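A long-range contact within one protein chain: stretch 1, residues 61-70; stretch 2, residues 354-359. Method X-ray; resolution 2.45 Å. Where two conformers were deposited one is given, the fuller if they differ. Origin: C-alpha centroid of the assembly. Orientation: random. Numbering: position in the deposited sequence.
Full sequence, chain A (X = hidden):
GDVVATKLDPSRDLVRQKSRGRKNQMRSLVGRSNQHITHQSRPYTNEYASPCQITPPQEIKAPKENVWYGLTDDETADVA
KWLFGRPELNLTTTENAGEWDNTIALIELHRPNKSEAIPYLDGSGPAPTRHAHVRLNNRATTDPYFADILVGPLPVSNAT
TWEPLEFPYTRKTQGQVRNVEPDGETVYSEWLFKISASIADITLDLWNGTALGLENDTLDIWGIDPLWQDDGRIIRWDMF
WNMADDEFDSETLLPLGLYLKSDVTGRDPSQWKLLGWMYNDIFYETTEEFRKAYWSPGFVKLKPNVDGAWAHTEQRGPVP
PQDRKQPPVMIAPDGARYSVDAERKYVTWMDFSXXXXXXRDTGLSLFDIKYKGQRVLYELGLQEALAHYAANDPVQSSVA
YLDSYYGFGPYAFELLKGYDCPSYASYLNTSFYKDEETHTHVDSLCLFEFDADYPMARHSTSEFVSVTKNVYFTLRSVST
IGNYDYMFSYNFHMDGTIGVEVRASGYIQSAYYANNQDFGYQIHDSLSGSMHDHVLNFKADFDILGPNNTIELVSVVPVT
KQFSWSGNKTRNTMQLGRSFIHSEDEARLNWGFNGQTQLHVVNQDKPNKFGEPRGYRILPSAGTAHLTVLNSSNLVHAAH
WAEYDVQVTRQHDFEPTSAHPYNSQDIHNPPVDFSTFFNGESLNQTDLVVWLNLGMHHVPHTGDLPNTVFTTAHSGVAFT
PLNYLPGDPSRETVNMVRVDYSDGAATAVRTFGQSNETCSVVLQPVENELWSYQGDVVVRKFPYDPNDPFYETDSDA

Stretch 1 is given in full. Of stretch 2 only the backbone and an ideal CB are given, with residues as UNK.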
ATOM      1  N   LYS A  61      20.662 -16.337  23.731  1.00 21.36           N
ATOM      2  CA  LYS A  61      21.640 -17.013  22.889  1.00 21.81           C
ATOM      3  C   LYS A  61      20.934 -17.861  21.838  1.00 21.50           C
ATOM      4  O   LYS A  61      20.130 -18.740  22.168  1.00 21.62           O
ATOM      5  CB  LYS A  61      22.622 -17.829  23.735  1.00 22.09           C
ATOM      6  CG  LYS A  61      23.730 -16.942  24.330  1.00 24.15           C
ATOM      7  CD  LYS A  61      24.788 -17.716  25.114  1.00 26.58           C
ATOM      8  CE  LYS A  61      25.821 -16.756  25.720  1.00 27.39           C
ATOM      9  NZ  LYS A  61      26.963 -17.463  26.385  1.00 27.90           N
ATOM     10  N   ALA A  62      21.229 -17.578  20.569  1.00 21.20           N
ATOM     11  CA  ALA A  62      20.632 -18.307  19.449  1.00 20.97           C
ATOM     12  C   ALA A  62      20.905 -19.798  19.603  1.00 20.78           C
ATOM     13  O   ALA A  62      21.973 -20.175  20.090  1.00 20.85           O
ATOM     14  CB  ALA A  62      21.191 -17.803  18.127  1.00 20.91           C
ATOM     15  N   PRO A  63      19.942 -20.651  19.203  1.00 20.47           N
ATOM     16  CA  PRO A  63      20.124 -22.106  19.341  1.00 20.25           C
ATOM     17  C   PRO A  63      21.267 -22.680  18.499  1.00 19.90           C
ATOM     18  O   PRO A  63      21.813 -23.727  18.842  1.00 20.20           O
ATOM     19  CB  PRO A  63      18.774 -22.680  18.882  1.00 20.07           C
ATOM     20  CG  PRO A  63      18.155 -21.618  18.079  1.00 20.28           C
ATOM     21  CD  PRO A  63      18.619 -20.317  18.649  1.00 20.31           C
ATOM     22  N   LYS A  64      21.618 -22.000  17.414  1.00 19.59           N
ATOM     23  CA  LYS A  64      22.693 -22.437  16.530  1.00 19.37           C
ATOM     24  C   LYS A  64      23.617 -21.270  16.204  1.00 18.94           C
ATOM     25  O   LYS A  64      23.242 -20.113  16.394  1.00 18.90           O
ATOM     26  CB  LYS A  64      22.091 -22.979  15.237  1.00 19.39           C
ATOM     27  CG  LYS A  64      21.154 -24.152  15.432  1.00 20.14           C
ATOM     28  CD  LYS A  64      21.913 -25.423  15.827  1.00 21.05           C
ATOM     29  CE  LYS A  64      20.954 -26.581  16.082  1.00 21.02           C
ATOM     30  NZ  LYS A  64      21.659 -27.818  16.512  1.00 21.73           N
ATOM     31  N   GLU A  65      24.827 -21.571  15.732  1.00 18.60           N
ATOM     32  CA  GLU A  65      25.708 -20.511  15.254  0.50 18.53           C
ATOM     33  C   GLU A  65      25.098 -19.881  14.005  1.00 18.33           C
ATOM     34  O   GLU A  65      24.291 -20.500  13.308  1.00 18.44           O
ATOM     35  CB  GLU A  65      27.120 -21.037  14.976  0.50 18.62           C
ATOM     36  CG  GLU A  65      27.947 -21.270  16.241  0.50 18.89           C
ATOM     37  CD  GLU A  65      28.306 -19.978  16.966  0.50 19.13           C
ATOM     38  OE1 GLU A  65      28.176 -18.888  16.358  0.50 19.47           O
ATOM     39  OE2 GLU A  65      28.725 -20.055  18.142  0.50 18.57           O
ATOM     40  N   ASN A  66      25.459 -18.628  13.746  1.00 17.92           N
ATOM     41  CA  ASN A  66      24.982 -17.936  12.552  1.00 17.42           C
ATOM     42  C   ASN A  66      25.966 -18.232  11.423  1.00 17.16           C
ATOM     43  O   ASN A  66      27.009 -17.591  11.294  1.00 16.98           O
ATOM     44  CB  ASN A  66      24.839 -16.433  12.811  1.00 17.45           C
ATOM     45  CG  ASN A  66      24.251 -15.676  11.626  1.00 16.80           C
ATOM     46  OD1 ASN A  66      24.402 -16.072  10.473  1.00 15.95           O
ATOM     47  ND2 ASN A  66      23.596 -14.563  11.912  1.00 15.73           N
ATOM     48  N   VAL A  67      25.613 -19.216  10.607  1.00 16.80           N
ATOM     49  CA  VAL A  67      26.498 -19.729   9.576  1.00 16.61           C
ATOM     50  C   VAL A  67      26.517 -18.869   8.298  1.00 17.00           C
ATOM     51  O   VAL A  67      27.250 -19.194   7.357  1.00 17.13           O
ATOM     52  CB  VAL A  67      26.119 -21.187   9.210  1.00 16.37           C
ATOM     53  CG1 VAL A  67      26.134 -22.067  10.446  1.00 15.71           C
ATOM     54  CG2 VAL A  67      24.756 -21.243   8.528  1.00 16.17           C
ATOM     55  N   TRP A  68      25.732 -17.786   8.270  1.00 17.17           N
ATOM     56  CA  TRP A  68      25.596 -16.936   7.083  1.00 17.39           C
ATOM     57  C   TRP A  68      26.125 -15.500   7.218  1.00 17.79           C
ATOM     58  O   TRP A  68      26.462 -14.878   6.209  1.00 17.88           O
ATOM     59  CB  TRP A  68      24.127 -16.818   6.679  1.00 17.38           C
ATOM     60  CG  TRP A  68      23.366 -18.096   6.591  1.00 17.35           C
ATOM     61  CD1 TRP A  68      23.292 -18.935   5.520  1.00 17.13           C
ATOM     62  CD2 TRP A  68      22.528 -18.659   7.602  1.00 16.38           C
ATOM     63  NE1 TRP A  68      22.473 -19.995   5.809  1.00 16.97           N
ATOM     64  CE2 TRP A  68      21.989 -19.847   7.081  1.00 16.42           C
ATOM     65  CE3 TRP A  68      22.186 -18.273   8.903  1.00 16.42           C
ATOM     66  CZ2 TRP A  68      21.122 -20.657   7.813  1.00 16.41           C
ATOM     67  CZ3 TRP A  68      21.329 -19.074   9.631  1.00 15.81           C
ATOM     68  CH2 TRP A  68      20.805 -20.253   9.084  1.00 16.72           C
ATOM     69  N   TYR A  69      26.173 -14.960   8.434  1.00 18.26           N
ATOM     70  CA  TYR A  69      26.335 -13.508   8.615  1.00 18.79           C
ATOM     71  C   TYR A  69      27.537 -12.910   7.888  1.00 19.00           C
ATOM     72  O   TYR A  69      27.399 -11.943   7.146  1.00 19.02           O
ATOM     73  CB  TYR A  69      26.393 -13.124  10.102  1.00 18.88           C
ATOM     74  CG  TYR A  69      26.565 -11.635  10.317  1.00 19.52           C
ATOM     75  CD1 TYR A  69      25.489 -10.767  10.190  1.00 20.36           C
ATOM     76  CD2 TYR A  69      27.807 -11.094  10.625  1.00 20.41           C
ATOM     77  CE1 TYR A  69      25.636  -9.406  10.374  1.00 20.89           C
ATOM     78  CE2 TYR A  69      27.965  -9.722  10.811  1.00 20.87           C
ATOM     79  CZ  TYR A  69      26.876  -8.887  10.685  1.00 21.18           C
ATOM     80  OH  TYR A  69      27.016  -7.533  10.867  1.00 22.56           O
ATOM     81  N   GLY A  70      28.713 -13.476   8.124  1.00 19.38           N
ATOM     82  CA  GLY A  70      29.934 -12.952   7.538  1.00 19.76           C
ATOM     83  C   GLY A  70      31.179 -13.381   8.280  1.00 20.12           C
ATOM     84  O   GLY A  70      31.106 -14.108   9.275  1.00 19.92           O
ATOM     85  N   UNK A 354      14.476 -15.031  13.512  1.00 10.94           N
ATOM     86  CA  UNK A 354      15.275 -15.084  12.293  1.00 10.91           C
ATOM     87  C   UNK A 354      16.722 -14.699  12.558  1.00 11.09           C
ATOM     88  O   UNK A 354      17.030 -14.098  13.590  1.00 11.12           O
ATOM     89  CB  UNK A 354      14.677 -14.165  11.226  1.00 10.91           C
ATOM     90  N   UNK A 355      17.597 -15.047  11.616  1.00 11.17           N
ATOM     91  CA  UNK A 355      19.001 -14.632  11.652  1.00 11.21           C
ATOM     92  C   UNK A 355      19.234 -13.510  10.652  1.00 11.42           C
ATOM     93  O   UNK A 355      18.644 -13.495   9.577  1.00 11.54           O
ATOM     94  CB  UNK A 355      19.928 -15.813  11.355  1.00 11.21           C
ATOM     95  N   UNK A 356      20.111 -12.586  11.014  1.00 11.77           N
ATOM     96  CA  UNK A 356      20.516 -11.486  10.149  1.00 11.99           C
ATOM     97  C   UNK A 356      21.821 -11.856   9.446  1.00 12.32           C
ATOM     98  O   UNK A 356      22.745 -12.386  10.063  1.00 12.21           O
ATOM     99  CB  UNK A 356      20.675 -10.191  10.948  1.00 11.99           C
ATOM    100  N   UNK A 357      21.876 -11.595   8.145  1.00 12.83           N
ATOM    101  CA  UNK A 357      23.100 -11.747   7.361  1.00 12.87           C
ATOM    102  C   UNK A 357      23.346 -10.466   6.587  1.00 13.11           C
ATOM    103  O   UNK A 357      22.426  -9.676   6.382  1.00 13.02           O
ATOM    104  CB  UNK A 357      23.010 -12.946   6.414  1.00 12.87           C
ATOM    105  N   UNK A 358      24.586 -10.255   6.162  1.00 13.66           N
ATOM    106  CA  UNK A 358      24.951  -9.010   5.494  1.00 14.31           C
ATOM    107  C   UNK A 358      26.186  -9.168   4.614  1.00 14.85           C
ATOM    108  O   UNK A 358      27.227  -9.612   5.089  1.00 15.30           O
ATOM    109  CB  UNK A 358      25.193  -7.912   6.531  1.00 14.31           C
ATOM    110  N   UNK A 359      26.076  -8.798   3.340  1.00 15.41           N
ATOM    111  CA  UNK A 359      27.236  -8.811   2.444  1.00 15.84           C
ATOM    112  C   UNK A 359      27.422  -7.507   1.677  1.00 16.17           C
ATOM    113  O   UNK A 359      26.595  -6.601   1.766  1.00 16.45           O
ATOM    114  CB  UNK A 359      27.105  -9.966   1.449  1.00 15.84           C
TER

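Position 354 lies in a strand that begins earlier in the chain, with extended backbone angles and nothing of stretch 1 within 5.5 Å of its ideal CB. This contact sets no rule there, and many strand-forming residues would serve. The deposited residue is F354, which takes no part.

Position 355 is the one that the irregular segment wraps. Its CA-to-CB bond points toward stretch 1, and the ideal CB lies 3.9 Å from both N66 ND2 and W68 CZ3. Past it, the segment from A62 to K64 leaves a slot bounded by an alanine methyl, a proline ring and the carbonyl of K64. A long side chain suits this slot. An aromatic ring would fill it, methionine could follow it, and leucine would line only its near part; a donor at the far end could also answer the carbonyl. The residue is Y355, with chi1 in m. The edge of W68 meets a face of its ring, the six-membered ring centroid 5.4 Å from that of Y355 and the planes at 66°, with W68 CZ3 3.7 Å from Y355 CG. Farther out, A62 CB packs 4.0 Å from Y355 CE2. The hydroxyl reaches the backbone: Y355 OH lies 3.3 Å from K64 O, within reach of a hydrogen bond, though its proton has another acceptor within reach and the choice is not settled; Y355 OH is also 3.3 Å from K64 N.

At position 356 the CB points sideways, 4.9 Å from Y69 CD1, so a beta-branched or other apolar residue would fit beside the tyrosine ring. The polar demand falls on the backbone: N66 ND2 donates to the carbonyl O of 356 at 3.0 Å, whatever the side chain. N66 OD1 meanwhile accepts from the backbone N of W68 (3.1 Å) and of Y69 (2.9 Å), so one amide ties the turn of stretch 1 to the strand. I356 is deposited; its CG2 sits 4.3 Å from Y69 CE1, while the end of the side chain leads away.

Position 357 is tighter. The ideal CB is 4.0 Å from both W68 O and Y69 CA, which favours a small residue such as alanine, glycine or serine. A357 fits, its CB 4.1 Å from W68 CB.

At position 358 the CB lies sideways, 4.1 Å from Y69 CE1, and an apolar residue of almost any length could touch the ring and continue outward. F358 does so: its CB packs 4.1 Å from Y69 CE1 and its ring leads away. Its backbone adds a weak hydrogen bond, F358 N to Y69 O at 3.4 Å.

Position 359 has no neighbour in stretch 1 within 5.5 Å of its ideal CB, leaving the choice free here. It is N359.

Stretch 2, residues 354-359: FYIAFN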
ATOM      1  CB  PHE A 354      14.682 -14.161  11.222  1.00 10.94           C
ATOM      2  CG  PHE A 354      14.590 -12.718  11.638  1.00 10.75           C
ATOM      3  CD1 PHE A 354      13.438 -12.224  12.210  1.00 10.63           C
ATOM      4  CD2 PHE A 354      15.663 -11.858  11.450  1.00 11.19           C
ATOM      5  CE1 PHE A 354      13.348 -10.897  12.592  1.00 11.62           C
ATOM      6  CE2 PHE A 354      15.585 -10.524  11.833  1.00 11.82           C
ATOM      7  CZ  PHE A 354      14.422 -10.042  12.400  1.00 11.84           C
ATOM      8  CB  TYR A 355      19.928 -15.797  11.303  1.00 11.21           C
ATOM      9  CG  TYR A 355      19.997 -16.901  12.338  1.00 10.68           C
ATOM     10  CD1 TYR A 355      18.977 -17.831  12.455  1.00 11.08           C
ATOM     11  CD2 TYR A 355      21.091 -17.025  13.177  1.00 10.47           C
ATOM     12  CE1 TYR A 355      19.036 -18.857  13.388  1.00 11.56           C
ATOM     13  CE2 TYR A 355      21.165 -18.046  14.121  1.00 11.12           C
ATOM     14  CZ  TYR A 355      20.136 -18.962  14.222  1.00 12.14           C
ATOM     15  OH  TYR A 355      20.204 -19.975  15.162  1.00 12.49           O
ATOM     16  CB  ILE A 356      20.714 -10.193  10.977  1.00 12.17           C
ATOM     17  CG1 ILE A 356      19.370  -9.721  11.541  1.00 12.38           C
ATOM     18  CG2 ILE A 356      21.360  -9.083  10.155  1.00 11.67           C
ATOM     19  CD1 ILE A 356      19.510  -8.592  12.555  1.00 12.69           C
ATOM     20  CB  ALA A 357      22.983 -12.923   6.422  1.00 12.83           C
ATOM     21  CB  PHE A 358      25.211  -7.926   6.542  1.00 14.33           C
ATOM     22  CG  PHE A 358      25.205  -6.532   5.992  1.00 14.10           C
ATOM     23  CD1 PHE A 358      26.378  -5.932   5.568  1.00 14.56           C
ATOM     24  CD2 PHE A 358      24.026  -5.818   5.911  1.00 14.35           C
ATOM     25  CE1 PHE A 358      26.372  -4.639   5.062  1.00 14.71           C
ATOM     26  CE2 PHE A 358      24.010  -4.528   5.409  1.00 14.61           C
ATOM     27  CZ  PHE A 358      25.183  -3.934   4.991  1.00 14.55           C
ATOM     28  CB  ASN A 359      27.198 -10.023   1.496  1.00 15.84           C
ATOM     29  CG  ASN A 359      26.005 -10.021   0.567  1.00 16.15           C
ATOM     30  OD1 ASN A 359      25.445  -8.970   0.234  1.00 17.59           O
ATOM     31  ND2 ASN A 359      25.613 -11.211   0.129  1.00 15.86           N
TER
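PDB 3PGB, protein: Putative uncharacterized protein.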